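Local coordinates for protein cleavage and polyadenylation specificity factor 100 KD subunit (Methanosarcina mazei, PDB 2XR1) that probably terminates archaeal transcription by cutting nascent RNA as a dimeric, zinc-dependent nuclease that carries KH domains ahead of its metallo-beta-lactamase and beta-CASP parts, at residues E31-P35 with Q36-Y40; Q280-Y283 with I284-A288; T455-H458 with A459-E463; A494-K497 with I498-P502; A630-N633 with L634-V637. All coordinates share one frame; numbering follows the deposited sequence.

From the N terminus, the five contacts follow one another in series; none nests in or crosses another, since each joins two directly consecutive segments. Interaction 1 closes a tight beta hairpin in the first KH domain. Interaction 2 spans two turns of helix 270-290 in the metallo-beta-lactamase part. Interactions 3 and 4 both belong to the beta-CASP region, toward the C-terminal ends of helices 451-460 and 492-500, their centres about 30 Å apart. Interaction 5 closes a turn that carries the chain from strand 627-630 to strand 636-638, two strands of different sheets, beside the second subunit. Interactions 1 and 4 lie farthest apart, about 54 Å between centres.

Interaction 1 of 5, residues E31-P35 with Q36-Y40; sequences EFEGP and QLVLY
Glu31 and Val38 face each other as an antiparallel hydrogen-bonded pair, with bonds from Glu31 N to Val38 O (3.0 Å) and from Val38 N to Glu31 O (2.7 Å). The strands 31-33 and 36-40 run antiparallel with a marked twist, 131° between their directions. A type II' turn from Glu33 to Gln36 joins them, with Gly34 at a positive phi. Glu33 N gives a bond to Gln36 O, and Gln36 N returns one to Glu33 O at 3.2 Å.

Between these two pairs, Phe32 and Leu37 form a non-hydrogen-bonded pair, and Leu37 CD1 packs 3.9 Å from Phe32 CD1. CG of Leu37 stands opposite the backbone N (chi1 179°), which lets its CD1 branch lean back toward the phenyl ring. The other face of the hairpin holds Glu31, Glu33, Gln36 and Val38. Here Val38 CG2 lies beside Glu33, 4.1 Å from OE1, while Val38 CG1 sits over one face of the Tyr40 ring, displaced toward its rim. The Glu33 carboxylate also makes a salt bridge with Arg68.

Strand 36-41 runs parallel to strand 65-69 on its other side, so it is the central strand of this three-stranded KH-domain sheet, with 30-33 on one side and 65-69 on the other. Helix 7-18 packs against Phe32 and Leu39, and His174 stacks on the Phe32 ring.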
loop_
_atom_site.group_PDB
_atom_site.type_symbol
_atom_site.label_atom_id
_atom_site.label_comp_id
_atom_site.label_asym_id
_atom_site.label_seq_id
_atom_site.Cartn_x
_atom_site.Cartn_y
_atom_site.Cartn_z
ATOM N N GLU B 31 -16.356 21.488 -24.942
ATOM C CA GLU B 31 -16.449 20.807 -23.648
ATOM C C GLU B 31 -15.588 19.562 -23.626
ATOM O O GLU B 31 -15.510 18.860 -24.582
ATOM C CB GLU B 31 -17.873 20.303 -23.411
ATOM C CG GLU B 31 -18.864 21.351 -22.912
ATOM C CD GLU B 31 -18.629 21.779 -21.436
ATOM O OE1 GLU B 31 -17.960 21.043 -20.666
ATOM O OE2 GLU B 31 -19.109 22.863 -21.056
ATOM N N PHE B 32 -14.968 19.292 -22.501
ATOM C CA PHE B 32 -14.350 18.022 -22.225
ATOM C C PHE B 32 -15.441 17.061 -21.768
ATOM O O PHE B 32 -16.049 17.292 -20.742
ATOM C CB PHE B 32 -13.361 18.163 -21.087
ATOM C CG PHE B 32 -12.167 19.016 -21.404
ATOM C CD1 PHE B 32 -11.307 18.701 -22.469
ATOM C CD2 PHE B 32 -11.853 20.099 -20.592
ATOM C CE1 PHE B 32 -10.189 19.478 -22.732
ATOM C CE2 PHE B 32 -10.748 20.871 -20.850
ATOM C CZ PHE B 32 -9.910 20.558 -21.927
ATOM N N GLU B 33 -15.715 16.004 -22.540
ATOM C CA GLU B 33 -16.703 15.008 -22.121
ATOM C C GLU B 33 -16.026 13.667 -22.034
ATOM O O GLU B 33 -15.664 13.069 -23.041
ATOM C CB GLU B 33 -17.911 14.971 -23.048
ATOM C CG GLU B 33 -18.669 16.289 -23.066
ATOM C CD GLU B 33 -19.877 16.321 -24.019
ATOM O OE1 GLU B 33 -20.202 15.266 -24.635
ATOM O OE2 GLU B 33 -20.496 17.418 -24.147
ATOM N N GLY B 34 -15.820 13.212 -20.809
ATOM C CA GLY B 34 -14.968 12.069 -20.574
ATOM C C GLY B 34 -13.600 12.342 -21.178
ATOM O O GLY B 34 -13.102 13.483 -21.140
ATOM N N PRO B 35 -12.997 11.303 -21.782
ATOM C CA PRO B 35 -11.682 11.438 -22.370
ATOM C C PRO B 35 -11.583 12.478 -23.486
ATOM O O PRO B 35 -10.499 12.959 -23.715
ATOM C CB PRO B 35 -11.418 10.053 -22.912
ATOM C CG PRO B 35 -12.209 9.197 -22.079
ATOM C CD PRO B 35 -13.469 9.920 -21.884
ATOM N N GLN B 36 -12.697 12.841 -24.133
ATOM C CA GLN B 36 -12.676 13.619 -25.374
ATOM C C GLN B 36 -12.866 15.120 -25.200
ATOM O O GLN B 36 -13.578 15.581 -24.319
ATOM C CB GLN B 36 -13.809 13.157 -26.307
ATOM C CG GLN B 36 -13.773 11.726 -26.724
ATOM C CD GLN B 36 -14.816 11.415 -27.761
ATOM O OE1 GLN B 36 -14.494 11.066 -28.886
ATOM N NE2 GLN B 36 -16.075 11.544 -27.387
ATOM N N LEU B 37 -12.277 15.878 -26.110
ATOM C CA LEU B 37 -12.643 17.271 -26.307
ATOM C C LEU B 37 -13.732 17.233 -27.327
ATOM O O LEU B 37 -13.561 16.594 -28.359
ATOM C CB LEU B 37 -11.470 18.043 -26.861
ATOM C CG LEU B 37 -11.755 19.513 -27.136
ATOM C CD1 LEU B 37 -12.382 20.186 -25.926
ATOM C CD2 LEU B 37 -10.449 20.212 -27.577
ATOM N N VAL B 38 -14.856 17.878 -27.048
ATOM C CA VAL B 38 -16.008 17.803 -27.925
ATOM C C VAL B 38 -16.391 19.180 -28.412
ATOM O O VAL B 38 -16.594 20.062 -27.600
ATOM C CB VAL B 38 -17.186 17.191 -27.215
ATOM C CG1 VAL B 38 -18.448 17.421 -28.005
ATOM C CG2 VAL B 38 -16.959 15.709 -27.056
ATOM N N LEU B 39 -16.494 19.345 -29.736
ATOM C CA LEU B 39 -16.978 20.580 -30.386
ATOM C C LEU B 39 -18.450 20.442 -30.720
ATOM O O LEU B 39 -18.830 19.562 -31.471
ATOM C CB LEU B 39 -16.237 20.863 -31.712
ATOM C CG LEU B 39 -14.732 20.659 -31.723
ATOM C CD1 LEU B 39 -14.157 21.111 -33.059
ATOM C CD2 LEU B 39 -14.135 21.403 -30.568
ATOM N N TYR B 40 -19.260 21.358 -30.224
ATOM C CA TYR B 40 -20.639 21.440 -30.649
ATOM C C TYR B 40 -20.799 22.362 -31.861
ATOM O O TYR B 40 -20.116 23.368 -31.958
ATOM C CB TYR B 40 -21.497 21.903 -29.478
ATOM C CG TYR B 40 -21.677 20.781 -28.475
ATOM C CD1 TYR B 40 -22.595 19.754 -28.710
ATOM C CD2 TYR B 40 -20.889 20.717 -27.320
ATOM C CE1 TYR B 40 -22.749 18.720 -27.822
ATOM C CE2 TYR B 40 -21.023 19.674 -26.417
ATOM C CZ TYR B 40 -21.956 18.672 -26.667
ATOM O OH TYR B 40 -22.104 17.623 -25.756
#

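Interaction 2 of 5, residues Q280-Y283 with I284-A288; sequences QLDY and IDVAA
Asp282 and Val286 sit one turn apart on helix 270-290, whose backbone is regular here: four successive i to i+4 bonds run from Ile284 N to Gln280 O, Asp285 N to Leu281 O, Val286 N to Asp282 O (3.0 Å) and Ala287 N to Tyr283 O (2.9 Å). The bond to Leu281 O is the most bent of the four, at 139°.

CG of Asp282 lies opposite its own backbone N (chi1 -175°), beside the carbonyl carbon, which carries the carboxylate along the helix toward the next turn. There OD1 comes 3.6 Å from CG2 of Val286, the methyl that also lies 3.4 Å from Asp282 O. Tyr283 and Ile284 cross at about a right angle, with Tyr283 CD2 4.1 Å from Ile284 CG2. Ile284 places CG1 between its backbone N and carbonyl carbon (chi1 70°), the crowded position, and this branch rests 3.5 Å from Leu281 O. Tyr296 packs on both Tyr283 and Ile284, and Gln280 NE2 is hydrogen-bonded to Gln251 OE1, next in sequence to the zinc ligand His250.

Asp282 OD1 and Asp285 OD2 stand 4.9 Å apart, two carboxylates that, if both are charged, would repel each other mildly; the salt bridge from Lys289 NZ to Asp285 OD2 would offset this. No ion pair links the two segments; the main-chain bonds join them, and the Tyr283-Ile284 contact adds one apolar touch.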
loop_
_atom_site.group_PDB
_atom_site.type_symbol
_atom_site.label_atom_id
_atom_site.label_comp_id
_atom_site.label_asym_id
_atom_site.label_seq_id
_atom_site.Cartn_x
_atom_site.Cartn_y
_atom_site.Cartn_z
ATOM N N GLN B 280 -23.690 -9.311 -15.057
ATOM C CA GLN B 280 -23.957 -8.758 -13.743
ATOM C C GLN B 280 -25.411 -8.956 -13.333
ATOM O O GLN B 280 -25.693 -9.469 -12.242
ATOM C CB GLN B 280 -23.564 -7.285 -13.688
ATOM C CG GLN B 280 -22.043 -7.044 -13.607
ATOM C CD GLN B 280 -21.664 -5.574 -13.618
ATOM O OE1 GLN B 280 -22.518 -4.717 -13.700
ATOM N NE2 GLN B 280 -20.377 -5.279 -13.520
ATOM N N LEU B 281 -26.345 -8.567 -14.195
ATOM C CA LEU B 281 -27.769 -8.716 -13.854
ATOM C C LEU B 281 -28.068 -10.161 -13.594
ATOM O O LEU B 281 -28.867 -10.471 -12.739
ATOM C CB LEU B 281 -28.699 -8.224 -14.975
ATOM C CG LEU B 281 -28.699 -6.717 -15.222
ATOM C CD1 LEU B 281 -29.486 -6.329 -16.461
ATOM C CD2 LEU B 281 -29.253 -5.993 -14.009
ATOM N N ASP B 282 -27.427 -11.047 -14.338
ATOM C CA ASP B 282 -27.632 -12.466 -14.151
ATOM C C ASP B 282 -27.012 -12.964 -12.858
ATOM O O ASP B 282 -27.535 -13.852 -12.223
ATOM C CB ASP B 282 -27.039 -13.234 -15.305
ATOM C CG ASP B 282 -27.321 -14.718 -15.213
ATOM O OD1 ASP B 282 -28.503 -15.102 -15.134
ATOM O OD2 ASP B 282 -26.340 -15.507 -15.212
ATOM N N TYR B 283 -25.879 -12.416 -12.480
ATOM C CA TYR B 283 -25.215 -12.843 -11.270
ATOM C C TYR B 283 -26.141 -12.659 -10.109
ATOM O O TYR B 283 -26.433 -13.626 -9.397
ATOM C CB TYR B 283 -23.939 -12.062 -11.057
ATOM C CG TYR B 283 -23.219 -12.296 -9.741
ATOM C CD1 TYR B 283 -22.909 -13.575 -9.295
ATOM C CD2 TYR B 283 -22.778 -11.210 -8.969
ATOM C CE1 TYR B 283 -22.201 -13.768 -8.101
ATOM C CE2 TYR B 283 -22.075 -11.398 -7.781
ATOM C CZ TYR B 283 -21.781 -12.670 -7.355
ATOM O OH TYR B 283 -21.081 -12.817 -6.169
ATOM N N ILE B 284 -26.645 -11.438 -9.935
ATOM C CA ILE B 284 -27.480 -11.131 -8.777
ATOM C C ILE B 284 -28.868 -11.756 -8.835
ATOM O O ILE B 284 -29.512 -11.935 -7.784
ATOM C CB ILE B 284 -27.590 -9.627 -8.509
ATOM C CG1 ILE B 284 -28.429 -8.921 -9.579
ATOM C CG2 ILE B 284 -26.201 -9.019 -8.389
ATOM C CD1 ILE B 284 -28.398 -7.400 -9.476
ATOM N N ASP B 285 -29.341 -12.082 -10.038
ATOM C CA ASP B 285 -30.634 -12.736 -10.193
ATOM C C ASP B 285 -30.533 -14.181 -9.754
ATOM O O ASP B 285 -31.307 -14.648 -8.916
ATOM C CB ASP B 285 -31.083 -12.660 -11.646
ATOM C CG ASP B 285 -32.483 -13.233 -11.865
ATOM O OD1 ASP B 285 -33.474 -12.671 -11.310
ATOM O OD2 ASP B 285 -32.592 -14.245 -12.608
ATOM N N VAL B 286 -29.567 -14.899 -10.306
ATOM C CA VAL B 286 -29.296 -16.278 -9.878
ATOM C C VAL B 286 -28.981 -16.346 -8.390
ATOM O O VAL B 286 -29.478 -17.223 -7.709
ATOM C CB VAL B 286 -28.122 -16.896 -10.655
ATOM C CG1 VAL B 286 -27.653 -18.211 -10.017
ATOM C CG2 VAL B 286 -28.520 -17.091 -12.112
ATOM N N ALA B 287 -28.194 -15.404 -7.882
ATOM C CA ALA B 287 -27.853 -15.395 -6.459
ATOM C C ALA B 287 -29.091 -15.347 -5.557
ATOM O O ALA B 287 -29.095 -15.927 -4.473
ATOM C CB ALA B 287 -26.906 -14.233 -6.148
ATOM N N ALA B 288 -30.142 -14.672 -6.017
ATOM C CA ALA B 288 -31.399 -14.577 -5.275
ATOM C C ALA B 288 -32.151 -15.903 -5.254
ATOM O O ALA B 288 -32.730 -16.274 -4.232
ATOM C CB ALA B 288 -32.294 -13.494 -5.877
#

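Interaction 3 of 5, residues T455-H458 with A459-E463; sequences TAIH and ATHPE
Ile457 and His461 lie side by side and point the same way, with the CG2 branch of the isoleucine 3.8 Å from CD2 of the imidazole. That ring also presents CD2 to the Ile457 carbonyl: Ile457 O sits at the ring edge, near its plane, 3.3 Å from His461 CD2. One face of the imidazole is met by CG2 of Thr460, 3.4 Å above the plane and displaced toward the rim, so the ring has a methyl over one face and a carbonyl at its edge. CG of His461 is turned away from its own carbonyl carbon (chi1 -60°), which brings the ring back alongside Ile457. Next to CD2 in the ring, His461 NE2 is hydrogen-bonded to Asp274 OD2 of helix 270-290, a tie that would fix the rotation of the ring.

The group lies in the last turns of helix 451-460 of the beta-CASP region, where its bonding is weak. Here the firmer backbone bonds are of i+3 type: Thr460 N reaches Ile457 O at 3.0 Å and His461 N reaches His458 O at 2.9 Å. A longer bond from His461 N to Ile457 O is weak, as is that from Ala459 N to Ala456 O. Ala459 CB rests against Ala456 O, and Thr460 CB lies 3.4 Å from Ile457 O.

His458 heads another way, its ND1 hydrogen-bonded to Ala454 O one turn earlier. Its side chain lies about 9 Å from that of the zinc ligand His247. Leu275 and Leu278 of helix 270-290 pack against Ile457.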
loop_
_atom_site.group_PDB
_atom_site.type_symbol
_atom_site.label_atom_id
_atom_site.label_comp_id
_atom_site.label_asym_id
_atom_site.label_seq_id
_atom_site.Cartn_x
_atom_site.Cartn_y
_atom_site.Cartn_z
ATOM N N THR B 455 -24.143 -14.933 -27.144
ATOM C CA THR B 455 -23.719 -15.201 -28.500
ATOM C C THR B 455 -24.293 -14.167 -29.416
ATOM O O THR B 455 -23.610 -13.699 -30.299
ATOM C CB THR B 455 -24.170 -16.618 -28.945
ATOM O OG1 THR B 455 -23.613 -17.602 -28.040
ATOM C CG2 THR B 455 -23.707 -16.891 -30.357
ATOM N N ALA B 456 -25.563 -13.825 -29.234
ATOM C CA ALA B 456 -26.178 -12.717 -29.977
ATOM C C ALA B 456 -25.268 -11.483 -29.977
ATOM O O ALA B 456 -25.016 -10.905 -31.014
ATOM C CB ALA B 456 -27.547 -12.379 -29.390
ATOM N N ILE B 457 -24.717 -11.138 -28.820
ATOM C CA ILE B 457 -23.877 -9.949 -28.700
ATOM C C ILE B 457 -22.680 -9.992 -29.624
ATOM O O ILE B 457 -22.272 -8.950 -30.109
ATOM C CB ILE B 457 -23.442 -9.712 -27.241
ATOM C CG1 ILE B 457 -24.664 -9.276 -26.428
ATOM C CG2 ILE B 457 -22.367 -8.642 -27.180
ATOM C CD1 ILE B 457 -24.703 -9.744 -25.031
ATOM N N HIS B 458 -22.108 -11.180 -29.862
ATOM C CA HIS B 458 -20.965 -11.322 -30.805
ATOM C C HIS B 458 -21.374 -10.735 -32.174
ATOM O O HIS B 458 -20.635 -9.964 -32.804
ATOM C CB HIS B 458 -20.528 -12.793 -30.963
ATOM C CG HIS B 458 -19.841 -13.367 -29.760
ATOM N ND1 HIS B 458 -20.415 -13.372 -28.509
ATOM C CD2 HIS B 458 -18.634 -13.967 -29.620
ATOM C CE1 HIS B 458 -19.578 -13.926 -27.645
ATOM N NE2 HIS B 458 -18.498 -14.309 -28.297
ATOM N N ALA B 459 -22.587 -11.061 -32.601
ATOM C CA ALA B 459 -23.065 -10.622 -33.891
ATOM C C ALA B 459 -23.075 -9.097 -34.033
ATOM O O ALA B 459 -23.024 -8.571 -35.135
ATOM C CB ALA B 459 -24.442 -11.204 -34.164
ATOM N N THR B 460 -23.157 -8.394 -32.914
ATOM C CA THR B 460 -23.235 -6.948 -32.903
ATOM C C THR B 460 -21.863 -6.312 -32.910
ATOM O O THR B 460 -21.743 -5.094 -33.102
ATOM C CB THR B 460 -23.954 -6.477 -31.632
ATOM O OG1 THR B 460 -25.370 -6.561 -31.822
ATOM C CG2 THR B 460 -23.578 -5.055 -31.272
ATOM N N HIS B 461 -20.825 -7.117 -32.655
ATOM C CA HIS B 461 -19.479 -6.625 -32.652
ATOM C C HIS B 461 -18.582 -7.436 -33.576
ATOM O O HIS B 461 -17.625 -8.065 -33.150
ATOM C CB HIS B 461 -18.962 -6.623 -31.249
ATOM C CG HIS B 461 -19.759 -5.760 -30.329
ATOM N ND1 HIS B 461 -19.568 -4.396 -30.237
ATOM C CD2 HIS B 461 -20.731 -6.063 -29.440
ATOM C CE1 HIS B 461 -20.391 -3.898 -29.331
ATOM N NE2 HIS B 461 -21.105 -4.889 -28.831
ATOM N N PRO B 462 -18.868 -7.369 -34.880
ATOM C CA PRO B 462 -18.048 -8.072 -35.862
ATOM C C PRO B 462 -16.553 -7.700 -35.854
ATOM O O PRO B 462 -15.721 -8.581 -36.048
ATOM C CB PRO B 462 -18.711 -7.690 -37.192
ATOM C CG PRO B 462 -19.520 -6.469 -36.906
ATOM C CD PRO B 462 -19.947 -6.581 -35.508
ATOM N N GLU B 463 -16.239 -6.416 -35.656
ATOM C CA GLU B 463 -14.844 -5.896 -35.588
ATOM C C GLU B 463 -14.011 -6.507 -34.461
ATOM O O GLU B 463 -12.813 -6.374 -34.463
ATOM C CB GLU B 463 -14.836 -4.384 -35.350
ATOM C CG GLU B 463 -14.566 -3.490 -36.542
ATOM C CD GLU B 463 -15.752 -3.318 -37.394
ATOM O OE1 GLU B 463 -16.398 -4.377 -37.618
ATOM O OE2 GLU B 463 -16.030 -2.158 -37.838
#

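Interaction 4 of 5, residues A494-K497 with I498-P502; sequences ARQK and IIQNP
Gln496 and Gln500 meet one turn apart, NE2 of Gln500 giving a weak hydrogen bond of 3.4 Å to OE1 of Gln496. The two amide planes are turned 79° against each other. Gln496 is bent at chi2 (-69°), which folds its amide toward the following turn, and its NE2 lies 3.9 Å from the CD1 methyl of Ile499. Nearby, Lys497 and Asn501 bring NZ and ND2 to 3.4 Å of each other; both are donors, so they do not bond.

Beneath the side chains, Gln500 N makes a nearly straight bond to Gln496 O, 2.6 Å and 172°. Ile499 N bonds to Arg495 O at 3.2 Å, while Asn501 N reaches Lys497 O only weakly. Asn501 is the first residue to leave helical angles, so helix 492-500 of the beta-CASP region ends here.

Farther out, Arg495 NE forms a salt bridge with Asp448 OD2, and Tyr522 of helix 518-526 packs on both Arg495 and Ile498.

The chemistry is thus divided: the buried Arg495 and Ile498 tie the helix to Asp448 at the end of strand 445-448 and to helix 518-526, while the glutamine pair, with its weak bond, probably adds little to the main-chain hydrogen bonds.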
loop_
_atom_site.group_PDB
_atom_site.type_symbol
_atom_site.label_atom_id
_atom_site.label_comp_id
_atom_site.label_asym_id
_atom_site.label_seq_id
_atom_site.Cartn_x
_atom_site.Cartn_y
_atom_site.Cartn_z
ATOM N N ALA B 494 -38.996 -25.208 -20.088
ATOM C CA ALA B 494 -38.306 -25.848 -21.215
ATOM C C ALA B 494 -37.210 -26.818 -20.746
ATOM O O ALA B 494 -37.021 -27.883 -21.337
ATOM C CB ALA B 494 -37.692 -24.774 -22.141
ATOM N N ARG B 495 -36.481 -26.416 -19.704
ATOM C CA ARG B 495 -35.467 -27.261 -19.061
ATOM C C ARG B 495 -36.008 -28.642 -18.683
ATOM O O ARG B 495 -35.387 -29.664 -18.974
ATOM C CB ARG B 495 -34.930 -26.567 -17.804
ATOM C CG ARG B 495 -33.713 -27.228 -17.209
ATOM C CD ARG B 495 -32.954 -26.309 -16.254
ATOM N NE ARG B 495 -32.654 -25.013 -16.850
ATOM C CZ ARG B 495 -33.145 -23.839 -16.455
ATOM N NH1 ARG B 495 -33.977 -23.750 -15.433
ATOM N NH2 ARG B 495 -32.774 -22.727 -17.091
ATOM N N GLN B 496 -37.172 -28.662 -18.043
ATOM C CA GLN B 496 -37.752 -29.916 -17.577
ATOM C C GLN B 496 -38.066 -30.880 -18.717
ATOM O O GLN B 496 -37.965 -32.088 -18.534
ATOM C CB GLN B 496 -39.005 -29.664 -16.743
ATOM C CG GLN B 496 -38.729 -28.934 -15.427
ATOM C CD GLN B 496 -37.957 -29.779 -14.410
ATOM O OE1 GLN B 496 -38.437 -30.820 -13.963
ATOM N NE2 GLN B 496 -36.781 -29.312 -14.018
ATOM N N LYS B 497 -38.413 -30.353 -19.888
ATOM C CA LYS B 497 -38.731 -31.193 -21.050
ATOM C C LYS B 497 -37.522 -31.943 -21.578
ATOM O O LYS B 497 -37.675 -33.059 -22.097
ATOM C CB LYS B 497 -39.354 -30.371 -22.192
ATOM C CG LYS B 497 -39.635 -31.185 -23.480
ATOM C CD LYS B 497 -40.449 -30.408 -24.512
ATOM C CE LYS B 497 -40.605 -31.197 -25.822
ATOM N NZ LYS B 497 -41.105 -32.595 -25.638
ATOM N N ILE B 498 -36.339 -31.333 -21.468
ATOM C CA ILE B 498 -35.094 -32.019 -21.809
ATOM C C ILE B 498 -34.859 -33.111 -20.792
ATOM O O ILE B 498 -34.484 -34.226 -21.152
ATOM C CB ILE B 498 -33.850 -31.073 -21.815
ATOM C CG1 ILE B 498 -33.944 -30.078 -22.953
ATOM C CG2 ILE B 498 -32.528 -31.861 -21.969
ATOM C CD1 ILE B 498 -33.164 -28.829 -22.688
ATOM N N ILE B 499 -35.095 -32.771 -19.525
ATOM C CA ILE B 499 -34.905 -33.687 -18.399
ATOM C C ILE B 499 -35.909 -34.872 -18.387
ATOM O O ILE B 499 -35.514 -36.032 -18.315
ATOM C CB ILE B 499 -34.977 -32.909 -17.045
ATOM C CG1 ILE B 499 -33.752 -32.002 -16.884
ATOM C CG2 ILE B 499 -35.074 -33.869 -15.863
ATOM C CD1 ILE B 499 -33.753 -31.150 -15.609
ATOM N N GLN B 500 -37.200 -34.572 -18.457
ATOM C CA GLN B 500 -38.242 -35.615 -18.374
ATOM C C GLN B 500 -38.236 -36.590 -19.561
ATOM O O GLN B 500 -38.573 -37.761 -19.406
ATOM C CB GLN B 500 -39.628 -34.988 -18.203
ATOM C CG GLN B 500 -40.209 -35.103 -16.784
ATOM C CD GLN B 500 -39.585 -34.129 -15.790
ATOM O OE1 GLN B 500 -38.357 -34.071 -15.627
ATOM N NE2 GLN B 500 -40.445 -33.370 -15.096
ATOM N N ASN B 501 -37.846 -36.111 -20.738
ATOM C CA ASN B 501 -37.670 -36.970 -21.902
ATOM C C ASN B 501 -36.182 -37.126 -22.242
ATOM O O ASN B 501 -35.757 -36.722 -23.318
ATOM C CB ASN B 501 -38.404 -36.378 -23.122
ATOM C CG ASN B 501 -39.898 -36.201 -22.898
ATOM O OD1 ASN B 501 -40.588 -37.072 -22.333
ATOM N ND2 ASN B 501 -40.422 -35.078 -23.387
ATOM N N PRO B 502 -35.373 -37.732 -21.349
ATOM C CA PRO B 502 -33.967 -37.817 -21.827
ATOM C C PRO B 502 -33.869 -38.524 -23.175
ATOM O O PRO B 502 -34.639 -39.455 -23.485
ATOM C CB PRO B 502 -33.229 -38.609 -20.737
ATOM C CG PRO B 502 -34.190 -38.676 -19.569
ATOM C CD PRO B 502 -35.594 -38.540 -20.135
#

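Interaction 5 of 5, residues A630-N633 with L634-V637; sequences ALTN and LETV
Thr632 and Glu635 are joined by the single hydrogen bond between the two segments, Glu635 N to Thr632 O, 3.2 Å long and fairly straight at 166°. The donor stands above the carbonyl plane, not in it. This bond closes a type II beta turn with Asn633 and Leu634 at its corners, Leu634 taking the positive phi (84°).

Van der Waals contacts follow the same pairing. The side chains of Thr632 and Glu635 pass each other at a slant, with Glu635 CG 3.6 Å from Thr632 CB and 3.8 Å from the CG2 methyl. The glutamate is bent beyond CG, which lays its carboxylate back over the threonine, OE1 3.7 Å from Thr632 CB. Leu631 and Val637, outside the turn, cross at about a right angle and touch through CD2 and CG2 at 4.1 Å; Phe604 packs on both.

The turn links strand 627-630, at the edge of one sheet of the metallo-beta-lactamase fold, to strand 636-638, outermost strand of the other within this chain, where Thr636 forms backbone hydrogen bonds with the second subunit. The chain thus crosses here from one sheet to the other.

Polar ties to other parts are numerous. Within the chain, Lys193 NZ is hydrogen-bonded to Thr632 OG1 and Leu631 O, and Asn633 ND2 to Glu194 OE2. In the second subunit, Arg638 gives its N to Glu635 OE2 and its NH1 to Asn633 O, while Arg185 of that subunit reaches Leu634 O.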
loop_
_atom_site.group_PDB
_atom_site.type_symbol
_atom_site.label_atom_id
_atom_site.label_comp_id
_atom_site.label_asym_id
_atom_site.label_seq_id
_atom_site.Cartn_x
_atom_site.Cartn_y
_atom_site.Cartn_z
ATOM N N ALA B 630 6.236 -13.147 -8.568
ATOM C CA ALA B 630 4.790 -13.280 -8.346
ATOM C C ALA B 630 4.298 -12.270 -7.335
ATOM O O ALA B 630 4.930 -12.060 -6.286
ATOM C CB ALA B 630 4.444 -14.650 -7.888
ATOM N N LEU B 631 3.166 -11.637 -7.651
ATOM C CA LEU B 631 2.591 -10.649 -6.736
ATOM C C LEU B 631 1.879 -11.345 -5.562
ATOM O O LEU B 631 1.555 -12.527 -5.632
ATOM C CB LEU B 631 1.632 -9.727 -7.473
ATOM C CG LEU B 631 2.206 -8.842 -8.583
ATOM C CD1 LEU B 631 1.107 -8.023 -9.249
ATOM C CD2 LEU B 631 3.273 -7.925 -8.009
ATOM N N THR B 632 1.708 -10.610 -4.469
ATOM C CA THR B 632 0.998 -11.089 -3.284
ATOM C C THR B 632 -0.116 -10.112 -2.993
ATOM O O THR B 632 0.083 -8.919 -3.109
ATOM C CB THR B 632 1.956 -11.219 -2.069
ATOM O OG1 THR B 632 2.819 -12.339 -2.260
ATOM C CG2 THR B 632 1.225 -11.426 -0.756
ATOM N N ASN B 633 -1.293 -10.597 -2.619
ATOM C CA ASN B 633 -2.370 -9.666 -2.243
ATOM C C ASN B 633 -1.884 -8.758 -1.120
ATOM O O ASN B 633 -1.331 -9.238 -0.174
ATOM C CB ASN B 633 -3.637 -10.405 -1.809
ATOM C CG ASN B 633 -4.307 -11.095 -2.951
ATOM O OD1 ASN B 633 -4.096 -10.722 -4.101
ATOM N ND2 ASN B 633 -5.118 -12.084 -2.670
ATOM N N LEU B 634 -2.076 -7.460 -1.295
ATOM C CA LEU B 634 -1.776 -6.409 -0.317
ATOM C C LEU B 634 -0.356 -5.916 -0.282
ATOM O O LEU B 634 -0.058 -5.082 0.537
ATOM C CB LEU B 634 -2.273 -6.716 1.112
ATOM C CG LEU B 634 -3.782 -6.875 1.282
ATOM C CD1 LEU B 634 -4.076 -7.286 2.681
ATOM C CD2 LEU B 634 -4.529 -5.583 0.914
ATOM N N GLU B 635 0.494 -6.393 -1.179
ATOM C CA GLU B 635 1.821 -5.831 -1.412
ATOM C C GLU B 635 1.766 -4.752 -2.481
ATOM O O GLU B 635 0.876 -4.746 -3.316
ATOM C CB GLU B 635 2.798 -6.933 -1.830
ATOM C CG GLU B 635 2.955 -8.023 -0.750
ATOM C CD GLU B 635 4.354 -8.724 -0.678
ATOM O OE1 GLU B 635 4.909 -9.052 -1.747
ATOM O OE2 GLU B 635 4.881 -8.963 0.458
ATOM N N THR B 636 2.670 -3.790 -2.416
ATOM C CA THR B 636 2.764 -2.735 -3.407
ATOM C C THR B 636 4.190 -2.764 -3.934
ATOM O O THR B 636 5.144 -2.737 -3.205
ATOM C CB THR B 636 2.469 -1.304 -2.841
ATOM O OG1 THR B 636 1.189 -1.284 -2.242
ATOM C CG2 THR B 636 2.451 -0.226 -3.960
ATOM N N VAL B 637 4.316 -2.788 -5.236
ATOM C CA VAL B 637 5.590 -2.794 -5.889
ATOM C C VAL B 637 5.839 -1.451 -6.608
ATOM O O VAL B 637 4.949 -0.892 -7.254
ATOM C CB VAL B 637 5.558 -3.900 -6.905
ATOM C CG1 VAL B 637 6.575 -3.644 -7.952
ATOM C CG2 VAL B 637 5.772 -5.228 -6.220
#